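Local coordinates for protein exotoxin type A (Streptococcus pyogenes phage T12, PDB 1FNU) that probably acts as a superantigen toxin that bridges MHC class II molecules and T-cell receptors, as its staphylococcal and streptococcal relatives do, at residues A[7-12]-A[183-188]; A[12-17]-A[188-193]; A[18-23]-A[192-197]. All blocks are in the same frame, centred on the assembly; numbering follows the deposited sequence.

Contact 1 (A[7-12]-A[183-188]); sequences SQLHRS and WFDFFP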
loop_
_atom_site.group_PDB
_atom_site.type_symbol
_atom_site.label_atom_id
_atom_site.label_comp_id
_atom_site.label_asym_id
_atom_site.label_seq_id
_atom_site.Cartn_x
_atom_site.Cartn_y
_atom_site.Cartn_z
ATOM N N SER A 7 -30.550 -17.755 -5.550
ATOM C CA SER A 7 -29.542 -17.352 -6.551
ATOM C C SER A 7 -28.725 -16.152 -6.091
ATOM O O SER A 7 -27.691 -15.858 -6.669
ATOM C CB SER A 7 -30.250 -16.964 -7.848
ATOM O OG SER A 7 -31.186 -15.934 -7.544
ATOM N N GLN A 8 -29.240 -15.446 -5.085
ATOM C CA GLN A 8 -28.605 -14.278 -4.474
ATOM C C GLN A 8 -27.536 -14.665 -3.464
ATOM O O GLN A 8 -26.735 -13.838 -3.112
ATOM C CB GLN A 8 -29.646 -13.388 -3.759
ATOM C CG GLN A 8 -30.638 -12.686 -4.719
ATOM C CD GLN A 8 -31.718 -11.785 -4.058
ATOM O OE1 GLN A 8 -32.495 -11.132 -4.774
ATOM N NE2 GLN A 8 -31.782 -11.764 -2.725
ATOM N N LEU A 9 -27.551 -15.899 -2.967
ATOM C CA LEU A 9 -26.559 -16.360 -2.021
ATOM C C LEU A 9 -25.243 -16.766 -2.677
ATOM O O LEU A 9 -25.206 -17.346 -3.742
ATOM C CB LEU A 9 -27.131 -17.523 -1.192
ATOM C CG LEU A 9 -28.401 -17.047 -0.415
ATOM C CD1 LEU A 9 -29.226 -18.208 0.128
ATOM C CD2 LEU A 9 -27.973 -16.065 0.697
ATOM N N HIS A 10 -24.154 -16.415 -2.018
ATOM C CA HIS A 10 -22.797 -16.750 -2.486
ATOM C C HIS A 10 -22.508 -18.199 -2.094
ATOM O O HIS A 10 -22.694 -18.592 -0.947
ATOM C CB HIS A 10 -21.763 -15.810 -1.820
ATOM C CG HIS A 10 -21.902 -14.366 -2.195
ATOM N ND1 HIS A 10 -21.345 -13.349 -1.446
ATOM C CD2 HIS A 10 -22.403 -13.770 -3.307
ATOM C CE1 HIS A 10 -21.492 -12.190 -2.076
ATOM N NE2 HIS A 10 -22.129 -12.417 -3.210
ATOM N N ARG A 11 -22.049 -18.990 -3.059
ATOM C CA ARG A 11 -21.732 -20.403 -2.819
ATOM C C ARG A 11 -20.309 -20.455 -2.306
ATOM O O ARG A 11 -19.390 -19.896 -2.952
ATOM C CB ARG A 11 -21.868 -21.205 -4.142
ATOM C CG ARG A 11 -23.364 -21.417 -4.747
ATOM C CD ARG A 11 -23.310 -21.971 -6.248
ATOM N NE ARG A 11 -22.252 -22.991 -6.211
ATOM C CZ ARG A 11 -21.502 -23.459 -7.224
ATOM N NH1 ARG A 11 -21.627 -23.041 -8.489
ATOM N NH2 ARG A 11 -20.540 -24.314 -6.907
ATOM N N SER A 12 -20.112 -21.087 -1.153
ATOM C CA SER A 12 -18.754 -21.193 -0.549
ATOM C C SER A 12 -17.742 -21.988 -1.389
ATOM O O SER A 12 -16.547 -21.745 -1.306
ATOM C CB SER A 12 -18.793 -21.874 0.839
ATOM O OG SER A 12 -19.100 -23.279 0.739
ATOM N N TRP A 183 -30.293 -9.092 6.425
ATOM C CA TRP A 183 -29.539 -10.296 6.567
ATOM C C TRP A 183 -28.152 -10.102 6.029
ATOM O O TRP A 183 -27.915 -9.107 5.340
ATOM C CB TRP A 183 -30.261 -11.476 5.876
ATOM C CG TRP A 183 -30.578 -11.218 4.481
ATOM C CD1 TRP A 183 -31.742 -10.723 3.962
ATOM C CD2 TRP A 183 -29.699 -11.427 3.369
ATOM N NE1 TRP A 183 -31.645 -10.619 2.583
ATOM C CE2 TRP A 183 -30.396 -11.044 2.200
ATOM C CE3 TRP A 183 -28.378 -11.908 3.247
ATOM C CZ2 TRP A 183 -29.816 -11.122 0.910
ATOM C CZ3 TRP A 183 -27.800 -11.987 1.948
ATOM C CH2 TRP A 183 -28.521 -11.597 0.807
ATOM N N PHE A 184 -27.238 -10.993 6.435
ATOM C CA PHE A 184 -25.840 -10.943 5.988
ATOM C C PHE A 184 -25.500 -12.321 5.378
ATOM O O PHE A 184 -25.844 -13.359 5.965
ATOM C CB PHE A 184 -24.861 -10.736 7.166
ATOM C CG PHE A 184 -25.094 -9.496 7.986
ATOM C CD1 PHE A 184 -25.472 -8.327 7.415
ATOM C CD2 PHE A 184 -24.876 -9.527 9.357
ATOM C CE1 PHE A 184 -25.647 -7.186 8.209
ATOM C CE2 PHE A 184 -25.053 -8.348 10.141
ATOM C CZ PHE A 184 -25.432 -7.226 9.543
ATOM N N ASP A 185 -24.829 -12.317 4.216
ATOM C CA ASP A 185 -24.341 -13.540 3.553
ATOM C C ASP A 185 -23.096 -14.082 4.305
ATOM O O ASP A 185 -22.116 -13.344 4.479
ATOM C CB ASP A 185 -23.943 -13.217 2.125
ATOM C CG ASP A 185 -23.889 -14.428 1.287
ATOM O OD1 ASP A 185 -23.467 -15.473 1.864
ATOM O OD2 ASP A 185 -24.251 -14.350 0.094
ATOM N N PHE A 186 -23.131 -15.322 4.784
ATOM C CA PHE A 186 -21.978 -15.883 5.464
ATOM C C PHE A 186 -20.775 -16.030 4.533
ATOM O O PHE A 186 -19.669 -16.203 4.997
ATOM C CB PHE A 186 -22.255 -17.251 6.096
ATOM C CG PHE A 186 -23.096 -17.216 7.377
ATOM C CD1 PHE A 186 -23.306 -16.039 8.078
ATOM C CD2 PHE A 186 -23.558 -18.403 7.938
ATOM C CE1 PHE A 186 -23.944 -16.010 9.317
ATOM C CE2 PHE A 186 -24.218 -18.405 9.216
ATOM C CZ PHE A 186 -24.407 -17.183 9.904
ATOM N N PHE A 187 -21.007 -15.958 3.230
ATOM C CA PHE A 187 -19.940 -16.156 2.271
ATOM C C PHE A 187 -19.690 -14.982 1.336
ATOM O O PHE A 187 -20.614 -14.330 0.868
ATOM C CB PHE A 187 -20.225 -17.444 1.447
ATOM C CG PHE A 187 -20.296 -18.676 2.280
ATOM C CD1 PHE A 187 -19.168 -19.163 2.927
ATOM C CD2 PHE A 187 -21.484 -19.319 2.484
ATOM C CE1 PHE A 187 -19.216 -20.297 3.806
ATOM C CE2 PHE A 187 -21.560 -20.474 3.371
ATOM C CZ PHE A 187 -20.428 -20.944 4.024
ATOM N N PRO A 188 -18.395 -14.714 1.030
ATOM C CA PRO A 188 -17.945 -13.646 0.154
ATOM C C PRO A 188 -18.077 -14.036 -1.322
ATOM O O PRO A 188 -18.370 -15.197 -1.631
ATOM C CB PRO A 188 -16.451 -13.536 0.526
ATOM C CG PRO A 188 -16.066 -14.973 0.641
ATOM C CD PRO A 188 -17.217 -15.404 1.618
HETATM O O HOH W 1 -25.265 -12.306 -1.330
HETATM O O HOH W 2 -24.519 -18.080 1.245
HETATM O O HOH W 3 -18.746 -17.197 -3.831
#

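Contact 2 (A[12-17]-A[188-193]); sequences SSLVKN and PEPEFT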
loop_
_atom_site.group_PDB
_atom_site.type_symbol
_atom_site.label_atom_id
_atom_site.label_comp_id
_atom_site.label_asym_id
_atom_site.label_seq_id
_atom_site.Cartn_x
_atom_site.Cartn_y
_atom_site.Cartn_z
ATOM N N SER A 12 -20.112 -21.087 -1.153
ATOM C CA SER A 12 -18.754 -21.193 -0.549
ATOM C C SER A 12 -17.742 -21.988 -1.389
ATOM O O SER A 12 -16.547 -21.745 -1.306
ATOM C CB SER A 12 -18.793 -21.874 0.839
ATOM O OG SER A 12 -19.100 -23.279 0.739
ATOM N N SER A 13 -18.238 -22.941 -2.181
ATOM C CA SER A 13 -17.336 -23.813 -2.962
ATOM C C SER A 13 -16.669 -23.107 -4.146
ATOM O O SER A 13 -15.774 -23.650 -4.697
ATOM C CB SER A 13 -18.066 -25.093 -3.396
ATOM O OG SER A 13 -19.166 -24.774 -4.199
ATOM N N LEU A 14 -17.102 -21.889 -4.473
ATOM C CA LEU A 14 -16.506 -21.080 -5.520
ATOM C C LEU A 14 -15.381 -20.192 -4.913
ATOM O O LEU A 14 -14.403 -19.833 -5.600
ATOM C CB LEU A 14 -17.547 -20.148 -6.155
ATOM C CG LEU A 14 -18.686 -20.734 -7.033
ATOM C CD1 LEU A 14 -19.732 -19.694 -7.494
ATOM C CD2 LEU A 14 -18.073 -21.416 -8.239
ATOM N N VAL A 15 -15.491 -19.874 -3.620
ATOM C CA VAL A 15 -14.505 -19.021 -2.951
ATOM C C VAL A 15 -13.029 -19.505 -2.951
ATOM O O VAL A 15 -12.682 -20.606 -2.556
ATOM C CB VAL A 15 -14.945 -18.744 -1.479
ATOM C CG1 VAL A 15 -14.031 -17.673 -0.832
ATOM C CG2 VAL A 15 -16.413 -18.291 -1.438
ATOM N N LYS A 16 -12.157 -18.601 -3.362
ATOM C CA LYS A 16 -10.725 -18.843 -3.306
ATOM C C LYS A 16 -10.244 -18.236 -1.956
ATOM O O LYS A 16 -10.534 -17.090 -1.599
ATOM C CB LYS A 16 -10.038 -18.196 -4.554
ATOM C CG LYS A 16 -8.584 -17.814 -4.400
ATOM C CD LYS A 16 -7.719 -17.976 -5.718
ATOM C CE LYS A 16 -8.161 -17.244 -7.021
ATOM N NZ LYS A 16 -7.739 -15.700 -7.079
ATOM N N ASN A 17 -9.564 -19.044 -1.162
ATOM C CA ASN A 17 -9.055 -18.571 0.116
ATOM C C ASN A 17 -10.116 -18.329 1.193
ATOM O O ASN A 17 -10.110 -17.268 1.869
ATOM C CB ASN A 17 -8.198 -17.274 -0.049
ATOM C CG ASN A 17 -6.835 -17.522 -0.803
ATOM O OD1 ASN A 17 -6.155 -18.563 -0.632
ATOM N ND2 ASN A 17 -6.444 -16.554 -1.608
ATOM N N PRO A 188 -18.395 -14.714 1.030
ATOM C CA PRO A 188 -17.945 -13.646 0.154
ATOM C C PRO A 188 -18.077 -14.036 -1.322
ATOM O O PRO A 188 -18.370 -15.197 -1.631
ATOM C CB PRO A 188 -16.451 -13.536 0.526
ATOM C CG PRO A 188 -16.066 -14.973 0.641
ATOM C CD PRO A 188 -17.217 -15.404 1.618
ATOM N N GLU A 189 -17.807 -13.073 -2.228
ATOM C CA GLU A 189 -17.734 -13.377 -3.659
ATOM C C GLU A 189 -16.458 -14.291 -3.815
ATOM O O GLU A 189 -15.612 -14.382 -2.888
ATOM C CB GLU A 189 -17.636 -12.118 -4.537
ATOM C CG GLU A 189 -16.572 -11.168 -4.182
ATOM C CD GLU A 189 -16.436 -10.062 -5.203
ATOM O OE1 GLU A 189 -17.397 -9.790 -5.988
ATOM O OE2 GLU A 189 -15.332 -9.474 -5.211
ATOM N N PRO A 190 -16.292 -14.954 -4.992
ATOM C CA PRO A 190 -15.160 -15.857 -5.206
ATOM C C PRO A 190 -13.758 -15.340 -4.924
ATOM O O PRO A 190 -13.018 -15.972 -4.197
ATOM C CB PRO A 190 -15.425 -16.346 -6.642
ATOM C CG PRO A 190 -16.914 -16.311 -6.736
ATOM C CD PRO A 190 -17.088 -14.882 -6.224
ATOM N N GLU A 191 -13.391 -14.205 -5.505
ATOM C CA GLU A 191 -12.104 -13.589 -5.236
ATOM C C GLU A 191 -12.487 -12.303 -4.480
ATOM O O GLU A 191 -13.184 -11.387 -5.000
ATOM C CB GLU A 191 -11.373 -13.313 -6.543
ATOM C CG GLU A 191 -11.129 -14.613 -7.287
ATOM C CD GLU A 191 -11.782 -14.575 -8.687
ATOM O OE1 GLU A 191 -11.238 -13.834 -9.632
ATOM O OE2 GLU A 191 -12.888 -15.250 -8.826
ATOM N N PHE A 192 -12.022 -12.252 -3.240
ATOM C CA PHE A 192 -12.413 -11.150 -2.344
ATOM C C PHE A 192 -11.300 -10.709 -1.446
ATOM O O PHE A 192 -10.184 -11.279 -1.474
ATOM C CB PHE A 192 -13.583 -11.632 -1.418
ATOM C CG PHE A 192 -13.163 -12.671 -0.402
ATOM C CD1 PHE A 192 -12.831 -13.970 -0.807
ATOM C CD2 PHE A 192 -12.937 -12.306 0.980
ATOM C CE1 PHE A 192 -12.286 -14.898 0.071
ATOM C CE2 PHE A 192 -12.371 -13.237 1.893
ATOM C CZ PHE A 192 -12.029 -14.577 1.441
ATOM N N THR A 193 -11.568 -9.658 -0.674
ATOM C CA THR A 193 -10.615 -9.282 0.365
ATOM C C THR A 193 -11.468 -9.115 1.602
ATOM O O THR A 193 -12.696 -8.769 1.545
ATOM C CB THR A 193 -9.873 -7.887 0.132
ATOM O OG1 THR A 193 -10.858 -6.861 0.028
ATOM C CG2 THR A 193 -8.985 -7.926 -1.061
HETATM O O HOH W 4 -10.041 -14.373 -2.754
#

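Contact 3 (A[18-23]-A[192-197]); sequences LQNIYF and FTQSKY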
loop_
_atom_site.group_PDB
_atom_site.type_symbol
_atom_site.label_atom_id
_atom_site.label_comp_id
_atom_site.label_asym_id
_atom_site.label_seq_id
_atom_site.Cartn_x
_atom_site.Cartn_y
_atom_site.Cartn_z
ATOM N N LEU A 18 -11.040 -19.276 1.333
ATOM C CA LEU A 18 -12.082 -19.128 2.312
ATOM C C LEU A 18 -11.494 -19.095 3.702
ATOM O O LEU A 18 -12.147 -18.587 4.606
ATOM C CB LEU A 18 -13.116 -20.271 2.191
ATOM C CG LEU A 18 -14.386 -20.198 3.032
ATOM C CD1 LEU A 18 -15.158 -18.896 2.798
ATOM C CD2 LEU A 18 -15.322 -21.381 2.600
ATOM N N GLN A 19 -10.300 -19.646 3.899
ATOM C CA GLN A 19 -9.667 -19.619 5.184
ATOM C C GLN A 19 -9.635 -18.164 5.770
ATOM O O GLN A 19 -9.650 -18.017 6.988
ATOM C CB GLN A 19 -8.219 -20.186 5.121
ATOM C CG GLN A 19 -7.246 -19.214 4.408
ATOM C CD GLN A 19 -7.118 -19.561 2.945
ATOM O OE1 GLN A 19 -7.932 -20.317 2.397
ATOM N NE2 GLN A 19 -6.088 -19.022 2.295
ATOM N N ASN A 20 -9.575 -17.146 4.892
ATOM C CA ASN A 20 -9.534 -15.720 5.309
ATOM C C ASN A 20 -10.854 -15.233 5.949
ATOM O O ASN A 20 -10.829 -14.224 6.633
ATOM C CB ASN A 20 -9.092 -14.772 4.147
ATOM C CG ASN A 20 -7.630 -15.041 3.734
ATOM O OD1 ASN A 20 -6.881 -15.575 4.525
ATOM N ND2 ASN A 20 -7.248 -14.685 2.518
ATOM N N ILE A 21 -11.969 -15.960 5.734
ATOM C CA ILE A 21 -13.246 -15.668 6.442
ATOM C C ILE A 21 -13.070 -16.464 7.763
ATOM O O ILE A 21 -13.326 -15.950 8.843
ATOM C CB ILE A 21 -14.450 -16.180 5.668
ATOM C CG1 ILE A 21 -14.549 -15.464 4.328
ATOM C CG2 ILE A 21 -15.781 -15.987 6.495
ATOM C CD1 ILE A 21 -14.773 -13.919 4.423
ATOM N N TYR A 22 -12.596 -17.701 7.673
ATOM C CA TYR A 22 -12.325 -18.529 8.859
ATOM C C TYR A 22 -11.499 -17.789 9.965
ATOM O O TYR A 22 -11.839 -17.843 11.155
ATOM C CB TYR A 22 -11.551 -19.846 8.493
ATOM C CG TYR A 22 -10.974 -20.612 9.726
ATOM C CD1 TYR A 22 -11.813 -21.335 10.625
ATOM C CD2 TYR A 22 -9.602 -20.560 10.035
ATOM C CE1 TYR A 22 -11.318 -21.952 11.742
ATOM C CE2 TYR A 22 -9.078 -21.198 11.206
ATOM C CZ TYR A 22 -9.942 -21.888 12.048
ATOM O OH TYR A 22 -9.453 -22.560 13.182
ATOM N N PHE A 23 -10.372 -17.153 9.606
ATOM C CA PHE A 23 -9.576 -16.530 10.665
ATOM C C PHE A 23 -10.251 -15.289 11.318
ATOM O O PHE A 23 -9.920 -14.976 12.450
ATOM C CB PHE A 23 -8.155 -16.197 10.117
ATOM C CG PHE A 23 -7.280 -17.411 9.909
ATOM C CD1 PHE A 23 -6.688 -18.033 11.017
ATOM C CD2 PHE A 23 -7.000 -17.890 8.593
ATOM C CE1 PHE A 23 -5.803 -19.122 10.854
ATOM C CE2 PHE A 23 -6.147 -18.965 8.384
ATOM C CZ PHE A 23 -5.525 -19.604 9.526
ATOM N N PHE A 192 -12.022 -12.252 -3.240
ATOM C CA PHE A 192 -12.413 -11.150 -2.344
ATOM C C PHE A 192 -11.300 -10.709 -1.446
ATOM O O PHE A 192 -10.184 -11.279 -1.474
ATOM C CB PHE A 192 -13.583 -11.632 -1.418
ATOM C CG PHE A 192 -13.163 -12.671 -0.402
ATOM C CD1 PHE A 192 -12.831 -13.970 -0.807
ATOM C CD2 PHE A 192 -12.937 -12.306 0.980
ATOM C CE1 PHE A 192 -12.286 -14.898 0.071
ATOM C CE2 PHE A 192 -12.371 -13.237 1.893
ATOM C CZ PHE A 192 -12.029 -14.577 1.441
ATOM N N THR A 193 -11.568 -9.658 -0.674
ATOM C CA THR A 193 -10.615 -9.282 0.365
ATOM C C THR A 193 -11.468 -9.115 1.602
ATOM O O THR A 193 -12.696 -8.769 1.545
ATOM C CB THR A 193 -9.873 -7.887 0.132
ATOM O OG1 THR A 193 -10.858 -6.861 0.028
ATOM C CG2 THR A 193 -8.985 -7.926 -1.061
ATOM N N GLN A 194 -10.821 -9.331 2.729
ATOM C CA GLN A 194 -11.478 -9.197 4.033
ATOM C C GLN A 194 -12.078 -7.763 4.225
ATOM O O GLN A 194 -13.219 -7.562 4.753
ATOM C CB GLN A 194 -10.441 -9.518 5.123
ATOM C CG GLN A 194 -10.119 -10.981 5.280
ATOM C CD GLN A 194 -8.868 -11.180 6.163
ATOM O OE1 GLN A 194 -8.674 -12.212 6.855
ATOM N NE2 GLN A 194 -7.999 -10.178 6.133
ATOM N N SER A 195 -11.320 -6.784 3.752
ATOM C CA SER A 195 -11.696 -5.382 3.856
ATOM C C SER A 195 -13.035 -5.103 3.141
ATOM O O SER A 195 -13.863 -4.357 3.657
ATOM C CB SER A 195 -10.606 -4.499 3.227
ATOM O OG SER A 195 -10.987 -3.138 3.286
ATOM N N LYS A 196 -13.181 -5.630 1.930
ATOM C CA LYS A 196 -14.402 -5.436 1.167
ATOM C C LYS A 196 -15.631 -6.198 1.760
ATOM O O LYS A 196 -16.707 -5.618 1.907
ATOM C CB LYS A 196 -14.191 -5.820 -0.308
ATOM C CG LYS A 196 -14.453 -7.340 -0.525
ATOM C CD LYS A 196 -14.584 -7.981 -2.019
ATOM C CE LYS A 196 -15.605 -7.223 -2.974
ATOM N NZ LYS A 196 -17.132 -7.127 -2.537
ATOM N N TYR A 197 -15.400 -7.439 2.197
ATOM C CA TYR A 197 -16.379 -8.326 2.779
ATOM C C TYR A 197 -16.939 -7.719 4.064
ATOM O O TYR A 197 -18.164 -7.761 4.297
ATOM C CB TYR A 197 -15.768 -9.676 3.212
ATOM C CG TYR A 197 -16.797 -10.604 3.840
ATOM C CD1 TYR A 197 -17.839 -11.129 3.068
ATOM C CD2 TYR A 197 -16.840 -10.791 5.235
ATOM C CE1 TYR A 197 -18.899 -11.776 3.641
ATOM C CE2 TYR A 197 -17.892 -11.440 5.810
ATOM C CZ TYR A 197 -18.929 -11.923 5.007
ATOM O OH TYR A 197 -20.003 -12.567 5.595
HETATM O O HOH W 5 -9.086 -13.346 0.525
#

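Contact 1 (A[7-12]-A[183-188])
His10 and Asp185 are the centre of this contact, with Phe187 on the side of Ser12 and Trp183 on the side of Leu9. The carboxylate takes the backbone of His10 through one oxygen. His10 N donates to Asp185 OD2 at 3.0 Å, on the syn lone pair. The same OD2 lies over one face of the imidazole, 3.3 Å from His10 CG, and the ring and carboxylate planes are inclined by 24°. In His10, chi1 (-65°) puts CG beside the backbone N, and chi2 (161°) turns the ring so that ND1 faces Phe187 O. His10 ND1 donates to Phe187 O at 2.6 Å. That carbonyl oxygen lies almost in the imidazole plane. The second carboxylate oxygen works within its own segment. Asp185 OD1 accepts from Phe187 N at 2.9 Å, from above the carboxylate plane, which makes an Asx turn. A water also joins Asp185 OD2 to Gln8 O and sits over a face of the His10 ring.

Ser12 packs on the Phe187 ring. Its CB lies over one face, 3.5 Å from the ring centroid, a CH-pi contact. Phe186 CB lies on the opposite face. Ser12 OG is hydrogen-bonded to Tyr167 O. Toward the strand, Leu9 CD2 touches Trp183 CZ3 at 4.3 Å, and Trp183 NE1 is hydrogen-bonded to Gln2 O.

The chemistry implies that His10 ND1 carries its proton, because it donates to a carbonyl. The carboxylate so close to the ring would probably favour the charged imidazolium. Asp185 orders both segments at once: OD2 holds the backbone at His10 and, through a water, at Gln8, and OD1 holds the turn after strand 182-185.

Contact 2 (A[12-17]-A[188-193])
The Phe192 ring meets the backbone of Lys16 and Asn17 with its edge. Lys16 O lies near the ring plane, 3.3 Å from Phe192 CE1. Asn17 O does the same at Phe192 CZ, also at 3.3 Å. Both are carbonyl oxygens next to aromatic C-H groups. Pro190 O is a third oxygen in the plane at the rim. One face of the ring is covered from its own segment, where Pro188 CG stands over the centre. Val15 CG1 comes in obliquely, 3.4 Å from Phe192 CE1.

Val15 CG1 touches both the Phe192 ring and the Pro188 ring, the latter at Pro188 CG, 3.7 Å away. Val15 CG2 lies near that CG and Pro188 O. Leu14 CB rests on Pro190 CG at 3.9 Å. One direct hydrogen bond ties the backbones: Lys16 N donates to Pro190 O at 2.9 Å, nearly straight at 172°. A water makes a second link, donating to Lys16 O and accepting from Phe192 N. The Lys16 chain, bent at chi2, chi3 and chi4, crosses Glu191 obliquely, with Lys16 NZ 3.6 Å from Glu191 CG, but the charged ends are not in contact.

The contact joins two loops. One leads into helix 19-26; the other runs from strand 182-185 to helix 194-197. A second subunit approaches the latter. His44 of the second subunit hydrogen-bonds to Glu189 OE2, and Ser43 OG of that subunit to Glu191 N. Pro188 and Phe192 also touch Ile21, so the apolar side of the contact runs on into helix 19-26.

Contact 3 (A[18-23]-A[192-197])
The backbones approach most closely at Asn20 and Gln194, whose CA atoms are 6.9 Å apart. Residues 19-23 are helical, and Leu18 O accepts from both Ile21 N and Tyr22 N. Residues 194-197 form a short helix with Thr193 at the N-cap. Thr193 OG1 accepts from Lys196 N at 3.2 Å, a capping bond.

Ile21 carries the apolar part. Its CG1 is anti to the carbonyl carbon (chi1 -63°), and chi2 (-63°) then carries CD1 to two aromatic rings. Ile21 CD1 lies over one face of Tyr197, 4.1 Å from the ring centroid and offset toward the rim, a CH-pi contact. The same methyl touches Phe192 CE2 at 3.6 Å, obliquely to that ring. Asn20 CB adds a contact with Phe192 CZ at 4.0 Å. The Asn20 amide reaches the other segment through water. Asn20 ND2 donates to a water that donates in turn to Phe192 O, and this water lies above one face of the Phe192 ring. Gln194 CG packs near Asn20 O at 3.6 Å. The hydroxyl of Tyr197 is hydrogen-bonded outside the contact, to Asp185 O and Arg150 NH1.

All five touching residues are buried. Helix 194-197 belongs to the beta-grasp part of the chain and helix 19-26 to its N-terminal part. This packing of helix 19-26 on the turn of helix 194-197 and on Phe192 before it is consistent with the two-domain superantigen fold, in which the N-terminal part of the chain packs against the beta-grasp domain.

Overall arrangement
The three contacts follow the N-terminal part of the chain from residue 7 to residue 23 along one continuous run, 183-197. Contacts 1 and 2 share Ser12 and Pro188, and their centres are about 10 Å apart. Contacts 2 and 3 share Phe192 and Thr193, with centres about 8 Å apart. Contacts 1 and 3 are about 13 Å apart between centres but still touch. Tyr197 OH lies 2.5 Å from Asp185 O, a probable hydrogen bond, and Pro188 CD packs 3.8 Å from Ile21 CG1. Contact 1 is mainly polar and contact 3 is mainly apolar. All three contacts touch the second subunit, and contacts 2 and 3 also touch the third.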